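Side-chain contacts in Lpg2148(MvcA) (Legionella pneumophila subsp. pneumophila str. Philadelphia 1, PDB 6K11), which probably regulates the host ubiquitin-conjugating enzyme UBE2N by removing ubiquitin from it through a deamidase-type activity: residues A[162-165]-A[169-172]; A[216-221]-A[225-230]; A[141-146]-A[154-159]. All coordinates share one frame; numbering follows the deposited sequence.

Contact 1. Residues A[162-165]-A[169-172]; sequences FIDK and LFNL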
loop_
_atom_site.group_PDB
_atom_site.type_symbol
_atom_site.label_atom_id
_atom_site.label_comp_id
_atom_site.label_asym_id
_atom_site.label_seq_id
_atom_site.Cartn_x
_atom_site.Cartn_y
_atom_site.Cartn_z
ATOM N N PHE A 162 15.780 18.791 5.462
ATOM C CA PHE A 162 15.383 17.511 4.900
ATOM C C PHE A 162 13.869 17.554 4.792
ATOM O O PHE A 162 13.190 17.894 5.768
ATOM C CB PHE A 162 15.855 16.331 5.768
ATOM C CG PHE A 162 15.226 15.006 5.411
ATOM C CD1 PHE A 162 15.258 14.532 4.101
ATOM C CD2 PHE A 162 14.627 14.230 6.388
ATOM C CE1 PHE A 162 14.679 13.301 3.767
ATOM C CE2 PHE A 162 14.046 12.994 6.075
ATOM C CZ PHE A 162 14.069 12.527 4.758
ATOM N N ILE A 163 13.348 17.295 3.589
ATOM C CA ILE A 163 11.914 17.116 3.370
ATOM C C ILE A 163 11.666 15.624 3.260
ATOM O O ILE A 163 12.226 14.974 2.368
ATOM C CB ILE A 163 11.433 17.833 2.099
ATOM C CG1 ILE A 163 11.673 19.329 2.191
ATOM C CG2 ILE A 163 9.945 17.511 1.843
ATOM C CD1 ILE A 163 11.198 20.091 0.969
ATOM N N ASP A 164 10.842 15.067 4.154
ATOM C CA ASP A 164 10.681 13.626 4.172
ATOM C C ASP A 164 9.585 13.178 3.193
ATOM O O ASP A 164 9.019 13.975 2.439
ATOM C CB ASP A 164 10.437 13.128 5.602
ATOM C CG ASP A 164 9.007 13.351 6.112
ATOM O OD1 ASP A 164 8.188 14.074 5.489
ATOM O OD2 ASP A 164 8.724 12.817 7.208
ATOM N N LYS A 165 9.314 11.865 3.203
ATOM C CA LYS A 165 8.358 11.247 2.279
ATOM C C LYS A 165 6.985 11.917 2.340
ATOM O O LYS A 165 6.312 12.052 1.313
ATOM C CB LYS A 165 8.241 9.744 2.583
ATOM C CG LYS A 165 7.460 9.424 3.852
ATOM C CD LYS A 165 7.719 8.026 4.406
ATOM C CE LYS A 165 7.441 8.008 5.907
ATOM N NZ LYS A 165 6.974 6.707 6.428
ATOM N N LEU A 169 9.034 19.111 6.965
ATOM C CA LEU A 169 10.238 19.910 6.756
ATOM C C LEU A 169 11.071 19.896 8.032
ATOM O O LEU A 169 10.645 20.423 9.066
ATOM C CB LEU A 169 9.854 21.331 6.351
ATOM C CG LEU A 169 10.942 22.355 6.064
ATOM C CD1 LEU A 169 11.614 22.044 4.743
ATOM C CD2 LEU A 169 10.333 23.752 6.041
ATOM N N PHE A 170 12.260 19.299 7.966
ATOM C CA PHE A 170 13.135 19.173 9.123
ATOM C C PHE A 170 14.324 20.101 8.939
ATOM O O PHE A 170 15.092 19.942 7.980
ATOM C CB PHE A 170 13.624 17.737 9.312
ATOM C CG PHE A 170 12.535 16.756 9.665
ATOM C CD1 PHE A 170 11.822 16.113 8.664
ATOM C CD2 PHE A 170 12.250 16.456 10.993
ATOM C CE1 PHE A 170 10.824 15.203 8.980
ATOM C CE2 PHE A 170 11.242 15.546 11.324
ATOM C CZ PHE A 170 10.539 14.911 10.301
ATOM N N ASN A 171 14.479 21.056 9.856
ATOM C CA ASN A 171 15.695 21.857 9.918
ATOM C C ASN A 171 16.795 20.991 10.522
ATOM O O ASN A 171 16.634 20.446 11.622
ATOM C CB ASN A 171 15.470 23.134 10.744
ATOM C CG ASN A 171 16.639 24.113 10.646
ATOM O OD1 ASN A 171 17.811 23.710 10.697
ATOM N ND2 ASN A 171 16.326 25.399 10.523
ATOM N N LEU A 172 17.896 20.834 9.793
ATOM C CA LEU A 172 18.947 19.913 10.208
ATOM C C LEU A 172 19.934 20.534 11.204
ATOM O O LEU A 172 20.818 19.818 11.689
ATOM C CB LEU A 172 19.699 19.381 8.983
ATOM C CG LEU A 172 18.902 18.435 8.077
ATOM C CD1 LEU A 172 19.834 17.736 7.068
ATOM C CD2 LEU A 172 18.151 17.398 8.924
#
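In the antiparallel β hairpin formed by strands 160-163 and 169-171, Phe162 and Phe170 are a hydrogen-bonded pair whose side chains leave the same face of the sheet. Phe162 N donates to Phe170 O at 2.9 Å. Phe170 N returns the bond to Phe162 O at 2.8 Å. Ile163 and Leu169, the adjacent non-hydrogen-bonded pair, point to the other face. There CG1 of Ile163 meets CD1 of Leu169 at 3.7 Å, the Leu169 branch reaching across to the neighbouring strand from one that is outermost in its sheet. That sheet is mixed, lies in the MvcA insertion domain, and places strand 160-163 between 169-171 and 152-155. On the aromatic face the two phenyl groups run side by side in the same direction, CD1 of Phe170 coming obliquely to the Phe162 ring, 4.1 Å from its CD2. With CG of Phe162 anti to its own N (chi1 167°), the ring leans along its strand, and the backbone N of Asp164 lies over the ring centre, 4.1 Å above the plane. Asp164 also reaches the second ring: its OD2 sits at the edge of Phe170, 3.6 Å from CE1, while the carboxylate plane is turned 67° from the ring. The other oxygen, OD1, accepts from Asn168 N in the connecting turn. Past the strand end, CD2 of Leu172 folds back to touch CB of Phe162 at 4.0 Å, and Phe225 makes edge-to-face contacts with both phenyl rings of the pair.

Contact 2. Residues A[216-221]-A[225-230]; sequences DIFNEQ and FDFWIG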
loop_
_atom_site.group_PDB
_atom_site.type_symbol
_atom_site.label_atom_id
_atom_site.label_comp_id
_atom_site.label_asym_id
_atom_site.label_seq_id
_atom_site.Cartn_x
_atom_site.Cartn_y
_atom_site.Cartn_z
ATOM N N ASP A 216 27.358 13.745 7.338
ATOM C CA ASP A 216 27.608 13.487 8.757
ATOM C C ASP A 216 26.531 14.131 9.624
ATOM O O ASP A 216 25.989 13.491 10.534
ATOM C CB ASP A 216 28.982 14.022 9.175
ATOM C CG ASP A 216 30.142 13.229 8.591
ATOM O OD1 ASP A 216 29.958 12.046 8.230
ATOM O OD2 ASP A 216 31.254 13.801 8.514
ATOM N N ILE A 217 26.233 15.411 9.363
ATOM C CA ILE A 217 25.210 16.139 10.119
ATOM C C ILE A 217 23.892 15.373 10.072
ATOM O O ILE A 217 23.225 15.171 11.095
ATOM C CB ILE A 217 25.060 17.567 9.558
ATOM C CG1 ILE A 217 26.254 18.452 9.960
ATOM C CG2 ILE A 217 23.754 18.228 9.995
ATOM C CD1 ILE A 217 26.336 19.750 9.172
ATOM N N PHE A 218 23.525 14.903 8.877
ATOM C CA PHE A 218 22.287 14.149 8.690
ATOM C C PHE A 218 22.321 12.820 9.434
ATOM O O PHE A 218 21.380 12.486 10.163
ATOM C CB PHE A 218 22.047 13.921 7.199
ATOM C CG PHE A 218 20.701 13.326 6.878
ATOM C CD1 PHE A 218 19.548 14.090 6.989
ATOM C CD2 PHE A 218 20.596 12.016 6.443
ATOM C CE1 PHE A 218 18.309 13.538 6.676
ATOM C CE2 PHE A 218 19.363 11.465 6.133
ATOM C CZ PHE A 218 18.225 12.230 6.245
ATOM N N ASN A 219 23.396 12.042 9.252
ATOM C CA ASN A 219 23.491 10.733 9.904
ATOM C C ASN A 219 23.430 10.847 11.420
ATOM O O ASN A 219 22.925 9.935 12.097
ATOM C CB ASN A 219 24.788 10.016 9.514
ATOM C CG ASN A 219 24.827 9.610 8.059
ATOM O OD1 ASN A 219 23.813 9.644 7.370
ATOM N ND2 ASN A 219 26.009 9.215 7.580
ATOM N N GLU A 220 23.949 11.948 11.970
ATOM C CA GLU A 220 24.003 12.124 13.417
ATOM C C GLU A 220 22.617 12.204 14.049
ATOM O O GLU A 220 22.459 11.868 15.227
ATOM C CB GLU A 220 24.782 13.399 13.759
ATOM C CG GLU A 220 26.288 13.280 13.642
ATOM C CD GLU A 220 26.962 13.040 14.987
ATOM O OE1 GLU A 220 27.547 11.947 15.172
ATOM O OE2 GLU A 220 26.905 13.945 15.853
ATOM N N GLN A 221 21.613 12.682 13.308
ATOM C CA GLN A 221 20.272 12.875 13.847
ATOM C C GLN A 221 19.233 11.971 13.183
ATOM O O GLN A 221 18.036 12.287 13.217
ATOM C CB GLN A 221 19.867 14.340 13.700
ATOM C CG GLN A 221 19.903 14.850 12.263
ATOM C CD GLN A 221 19.861 16.364 12.197
ATOM O OE1 GLN A 221 18.888 16.989 12.612
ATOM N NE2 GLN A 221 20.926 16.963 11.675
ATOM N N PHE A 225 13.948 10.787 12.028
ATOM C CA PHE A 225 13.215 10.569 10.792
ATOM C C PHE A 225 12.768 9.122 10.675
ATOM O O PHE A 225 13.296 8.227 11.340
ATOM C CB PHE A 225 14.072 10.909 9.576
ATOM C CG PHE A 225 14.931 12.120 9.769
ATOM C CD1 PHE A 225 14.355 13.348 10.044
ATOM C CD2 PHE A 225 16.307 12.031 9.647
ATOM C CE1 PHE A 225 15.143 14.471 10.201
ATOM C CE2 PHE A 225 17.097 13.147 9.817
ATOM C CZ PHE A 225 16.514 14.368 10.095
ATOM N N ASP A 226 11.798 8.911 9.789
ATOM C CA ASP A 226 11.300 7.580 9.440
ATOM C C ASP A 226 11.520 7.429 7.941
ATOM O O ASP A 226 10.856 8.099 7.144
ATOM C CB ASP A 226 9.821 7.429 9.835
ATOM C CG ASP A 226 9.256 6.021 9.553
ATOM O OD1 ASP A 226 10.000 5.110 9.131
ATOM O OD2 ASP A 226 8.040 5.840 9.771
ATOM N N PHE A 227 12.512 6.625 7.558
ATOM C CA PHE A 227 12.799 6.397 6.143
ATOM C C PHE A 227 11.958 5.272 5.540
ATOM O O PHE A 227 12.054 5.025 4.330
ATOM C CB PHE A 227 14.270 6.051 5.948
ATOM C CG PHE A 227 15.211 7.114 6.432
ATOM C CD1 PHE A 227 14.935 8.455 6.210
ATOM C CD2 PHE A 227 16.382 6.766 7.092
ATOM C CE1 PHE A 227 15.812 9.434 6.649
ATOM C CE2 PHE A 227 17.269 7.744 7.534
ATOM C CZ PHE A 227 16.981 9.075 7.315
ATOM N N TRP A 228 11.165 4.582 6.345
ATOM C CA TRP A 228 10.390 3.454 5.844
ATOM C C TRP A 228 9.085 3.941 5.220
ATOM O O TRP A 228 8.456 4.886 5.713
ATOM C CB TRP A 228 10.104 2.470 6.974
ATOM C CG TRP A 228 11.346 1.805 7.517
ATOM C CD1 TRP A 228 12.128 2.238 8.557
ATOM C CD2 TRP A 228 11.945 0.587 7.045
ATOM N NE1 TRP A 228 13.168 1.356 8.768
ATOM C CE2 TRP A 228 13.080 0.338 7.850
ATOM C CE3 TRP A 228 11.629 -0.318 6.023
ATOM C CZ2 TRP A 228 13.901 -0.776 7.660
ATOM C CZ3 TRP A 228 12.446 -1.425 5.833
ATOM C CH2 TRP A 228 13.570 -1.643 6.650
ATOM N N ILE A 229 8.690 3.313 4.115
ATOM C CA ILE A 229 7.451 3.668 3.426
ATOM C C ILE A 229 6.720 2.390 3.018
ATOM O O ILE A 229 7.353 1.385 2.676
ATOM C CB ILE A 229 7.735 4.578 2.212
ATOM C CG1 ILE A 229 6.448 4.997 1.509
ATOM C CG2 ILE A 229 8.679 3.912 1.237
ATOM C CD1 ILE A 229 6.699 5.977 0.386
ATOM N N GLY A 230 5.390 2.429 3.075
ATOM C CA GLY A 230 4.562 1.282 2.735
ATOM C C GLY A 230 4.838 0.717 1.352
ATOM O O GLY A 230 4.854 1.448 0.355
#
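Gln221 and Phe225 mark the closest approach of the two backbones, with their CA atoms 8.0 Å apart, too far for strand pairing, and no hydrogen bond joins the segments. The 216-221 segment comes from helix 206-220, whereas 225-230 leads into strand 228-238; side chains must therefore bridge the gap. Phe218 does most of this. A chi1 of -172° carries its ring off the helix to where it meets both Phe225 and Phe227. CE1 of Phe218 comes within 3.4 Å of CE2 of Phe225; the planes differ by only 12° but are slid so far apart that the rings scarcely overlap. Phe227 arrives from the opposite direction and meets Phe218 rim to rim, CZ of Phe227 3.6 Å from CZ of Phe218 and the planes 30° apart. Together the three rings make an aromatic cluster, to which Phe162 adds an edge-to-face contact on Phe218. Gln221 borders Phe225 with CG, 4.1 Å from CZ, and with its backbone O, 3.6 Å from CE2. The amide of Gln221 is fixed at both ends: NE2 gives a nearly straight bond to Ile217 O at 3.0 Å, approached from above that carbonyl plane, and also bonds Leu172 O, while OE1 accepts from Arg224 NH1. An Asx turn, with Trp228 N donating to Asp226 OD1 at 3.1 Å, shapes the entry to the strand. Since ring rims and methylene carbon supply nearly all the touching surface, cohesion between the helix end and the loop that leads into strand 228-238 is chiefly apolar and weakly directional.

Contact 3. Residues A[141-146]-A[154-159]; sequences ENFNPE and YLLENK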
loop_
_atom_site.group_PDB
_atom_site.type_symbol
_atom_site.label_atom_id
_atom_site.label_comp_id
_atom_site.label_asym_id
_atom_site.label_seq_id
_atom_site.Cartn_x
_atom_site.Cartn_y
_atom_site.Cartn_z
ATOM N N GLU A 141 15.293 32.196 -2.845
ATOM C CA GLU A 141 14.237 32.787 -3.665
ATOM C C GLU A 141 13.410 31.736 -4.401
ATOM O O GLU A 141 12.222 31.962 -4.659
ATOM C CB GLU A 141 14.863 33.769 -4.652
ATOM C CG GLU A 141 16.024 34.546 -4.036
ATOM C CD GLU A 141 17.016 35.044 -5.072
ATOM O OE1 GLU A 141 18.241 35.005 -4.794
ATOM O OE2 GLU A 141 16.576 35.480 -6.154
ATOM N N ASN A 142 14.005 30.588 -4.741
ATOM C CA ASN A 142 13.345 29.585 -5.571
ATOM C C ASN A 142 12.925 28.339 -4.801
ATOM O O ASN A 142 12.617 27.316 -5.424
ATOM C CB ASN A 142 14.256 29.180 -6.728
ATOM C CG ASN A 142 14.763 30.368 -7.507
ATOM O OD1 ASN A 142 15.961 30.483 -7.781
ATOM N ND2 ASN A 142 13.855 31.270 -7.861
ATOM N N PHE A 143 12.901 28.389 -3.469
ATOM C CA PHE A 143 12.584 27.225 -2.648
ATOM C C PHE A 143 11.202 27.417 -2.039
ATOM O O PHE A 143 11.001 28.307 -1.206
ATOM C CB PHE A 143 13.631 27.000 -1.558
ATOM C CG PHE A 143 13.337 25.812 -0.679
ATOM C CD1 PHE A 143 13.511 24.519 -1.157
ATOM C CD2 PHE A 143 12.871 25.988 0.616
ATOM C CE1 PHE A 143 13.235 23.419 -0.359
ATOM C CE2 PHE A 143 12.591 24.890 1.424
ATOM C CZ PHE A 143 12.772 23.604 0.938
ATOM N N ASN A 144 10.264 26.582 -2.460
ATOM C CA ASN A 144 8.925 26.526 -1.876
ATOM C C ASN A 144 8.754 25.155 -1.245
ATOM O O ASN A 144 8.624 24.153 -1.974
ATOM C CB ASN A 144 7.860 26.772 -2.943
ATOM C CG ASN A 144 6.465 26.881 -2.366
ATOM O OD1 ASN A 144 6.220 26.536 -1.208
ATOM N ND2 ASN A 144 5.534 27.360 -3.181
ATOM N N PRO A 145 8.754 25.053 0.087
ATOM C CA PRO A 145 8.655 23.727 0.724
ATOM C C PRO A 145 7.358 23.000 0.422
ATOM O O PRO A 145 7.308 21.773 0.571
ATOM C CB PRO A 145 8.781 24.042 2.220
ATOM C CG PRO A 145 8.434 25.502 2.340
ATOM C CD PRO A 145 8.889 26.141 1.069
ATOM N N GLU A 146 6.314 23.710 -0.002
ATOM C CA GLU A 146 5.049 23.077 -0.350
ATOM C C GLU A 146 5.087 22.381 -1.705
ATOM O O GLU A 146 4.282 21.472 -1.940
ATOM C CB GLU A 146 3.930 24.119 -0.343
ATOM C CG GLU A 146 3.867 24.945 0.933
ATOM C CD GLU A 146 3.111 24.240 2.042
ATOM O OE1 GLU A 146 2.064 23.618 1.752
ATOM O OE2 GLU A 146 3.565 24.302 3.206
ATOM N N TYR A 154 17.929 19.664 1.170
ATOM C CA TYR A 154 17.991 20.952 0.487
ATOM C C TYR A 154 18.947 21.884 1.219
ATOM O O TYR A 154 18.795 22.117 2.422
ATOM C CB TYR A 154 16.600 21.591 0.394
ATOM C CG TYR A 154 15.707 20.873 -0.600
ATOM C CD1 TYR A 154 15.696 21.239 -1.940
ATOM C CD2 TYR A 154 14.911 19.803 -0.205
ATOM C CE1 TYR A 154 14.901 20.566 -2.871
ATOM C CE2 TYR A 154 14.113 19.129 -1.121
ATOM C CZ TYR A 154 14.111 19.518 -2.451
ATOM O OH TYR A 154 13.320 18.842 -3.361
ATOM N N LEU A 155 19.918 22.433 0.492
ATOM C CA LEU A 155 20.876 23.386 1.049
ATOM C C LEU A 155 20.586 24.765 0.473
ATOM O O LEU A 155 20.744 24.994 -0.732
ATOM C CB LEU A 155 22.315 22.962 0.760
ATOM C CG LEU A 155 23.391 24.008 1.097
ATOM C CD1 LEU A 155 23.434 24.279 2.617
ATOM C CD2 LEU A 155 24.746 23.527 0.592
ATOM N N LEU A 156 20.167 25.680 1.337
ATOM C CA LEU A 156 19.914 27.068 0.993
ATOM C C LEU A 156 21.065 27.922 1.506
ATOM O O LEU A 156 21.945 27.441 2.230
ATOM C CB LEU A 156 18.588 27.550 1.597
ATOM C CG LEU A 156 17.237 27.171 0.989
ATOM C CD1 LEU A 156 17.100 25.677 0.755
ATOM C CD2 LEU A 156 16.124 27.669 1.906
ATOM N N GLU A 157 21.040 29.212 1.137
ATOM C CA GLU A 157 22.008 30.156 1.695
ATOM C C GLU A 157 21.997 30.132 3.218
ATOM O O GLU A 157 23.045 30.284 3.854
ATOM C CB GLU A 157 21.726 31.585 1.212
ATOM C CG GLU A 157 21.908 31.812 -0.272
ATOM C CD GLU A 157 20.581 31.890 -0.992
ATOM O OE1 GLU A 157 19.680 31.091 -0.645
ATOM O OE2 GLU A 157 20.430 32.749 -1.888
ATOM N N ASN A 158 20.818 29.961 3.828
ATOM C CA ASN A 158 20.701 30.129 5.271
ATOM C C ASN A 158 19.971 28.995 5.980
ATOM O O ASN A 158 19.666 29.128 7.172
ATOM C CB ASN A 158 20.009 31.454 5.601
ATOM C CG ASN A 158 18.767 31.697 4.772
ATOM O OD1 ASN A 158 18.165 30.769 4.218
ATOM N ND2 ASN A 158 18.371 32.965 4.680
ATOM N N LYS A 159 19.691 27.889 5.297
ATOM C CA LYS A 159 19.001 26.766 5.919
ATOM C C LYS A 159 19.516 25.478 5.287
ATOM O O LYS A 159 19.918 25.463 4.122
ATOM C CB LYS A 159 17.477 26.881 5.757
ATOM C CG LYS A 159 16.822 28.078 6.471
ATOM C CD LYS A 159 16.291 27.683 7.855
ATOM C CE LYS A 159 15.609 28.850 8.591
ATOM N NZ LYS A 159 15.225 29.917 7.638
#
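Leu156, whose methyls pack on Phe143, donates its backbone N to Lys159 O at 2.8 Å, a bond that closes the tight turn between strands 152-155 and 160-163. Its CD1 lies over one face of the Phe143 ring as a CH-pi contact, 4.2 Å from the centroid and 17° off the ring normal. CD2 of Leu156 touches CD2 of Phe143 at 3.9 Å, nearer the rim. Pro145 N lies over the opposite face of the same ring, so the phenyl group is sandwiched between its own loop and the turn. Pointed away from its backbone N by a chi1 of 180°, Phe143 extends toward Tyr154 and sets CE1 over that ring's face, 3.6 Å from CG of Tyr154. The two ring planes are 50° apart. Segment 141-146 belongs to the connection between strands 134-137 and 152-155, parallel neighbours in the mixed sheet of the insertion domain; Phe143 packs this connection against the sheet face that bears Ile163, which both aromatic rings touch. Tyr154 OH is bonded to Val149 O, tying the far end of its ring to the same connection. Within it, Glu146 N donates to Asn144 OD1 at 3.1 Å, the N-H coming from above the carbonyl plane of Asn144, which makes an Asx turn. At the other end, Glu141 OE1 and Glu157 OE2 stand 4.3 Å apart; the like charges probably disfavour closer approach. The other oxygen of Glu157, OE1, accepts from Asn140 N.

Overall arrangement
Contacts 1 and 3 share the mixed sheet, strands 152-155 and 160-163 being neighbours in it: contact 3 packs on the Ile163-Leu169 face of contact 1, while the Phe162-Phe170 face meets the phenylalanines of contact 2. Ile163 CD1 of contact 1 reaches both Tyr154 and Phe143 of contact 3. Contact 1 is mostly buried and the only one with hydrogen bonds between its own segments; the other two are partly buried, contact 2 relying on rings, contact 3 on rings and leucine methyls. Contact 2 joins the end of helix 206-220 to the loop that enters the long antiparallel sheet. Contacts 2 and 3 never touch, their nearest atoms staying about 8 Å apart.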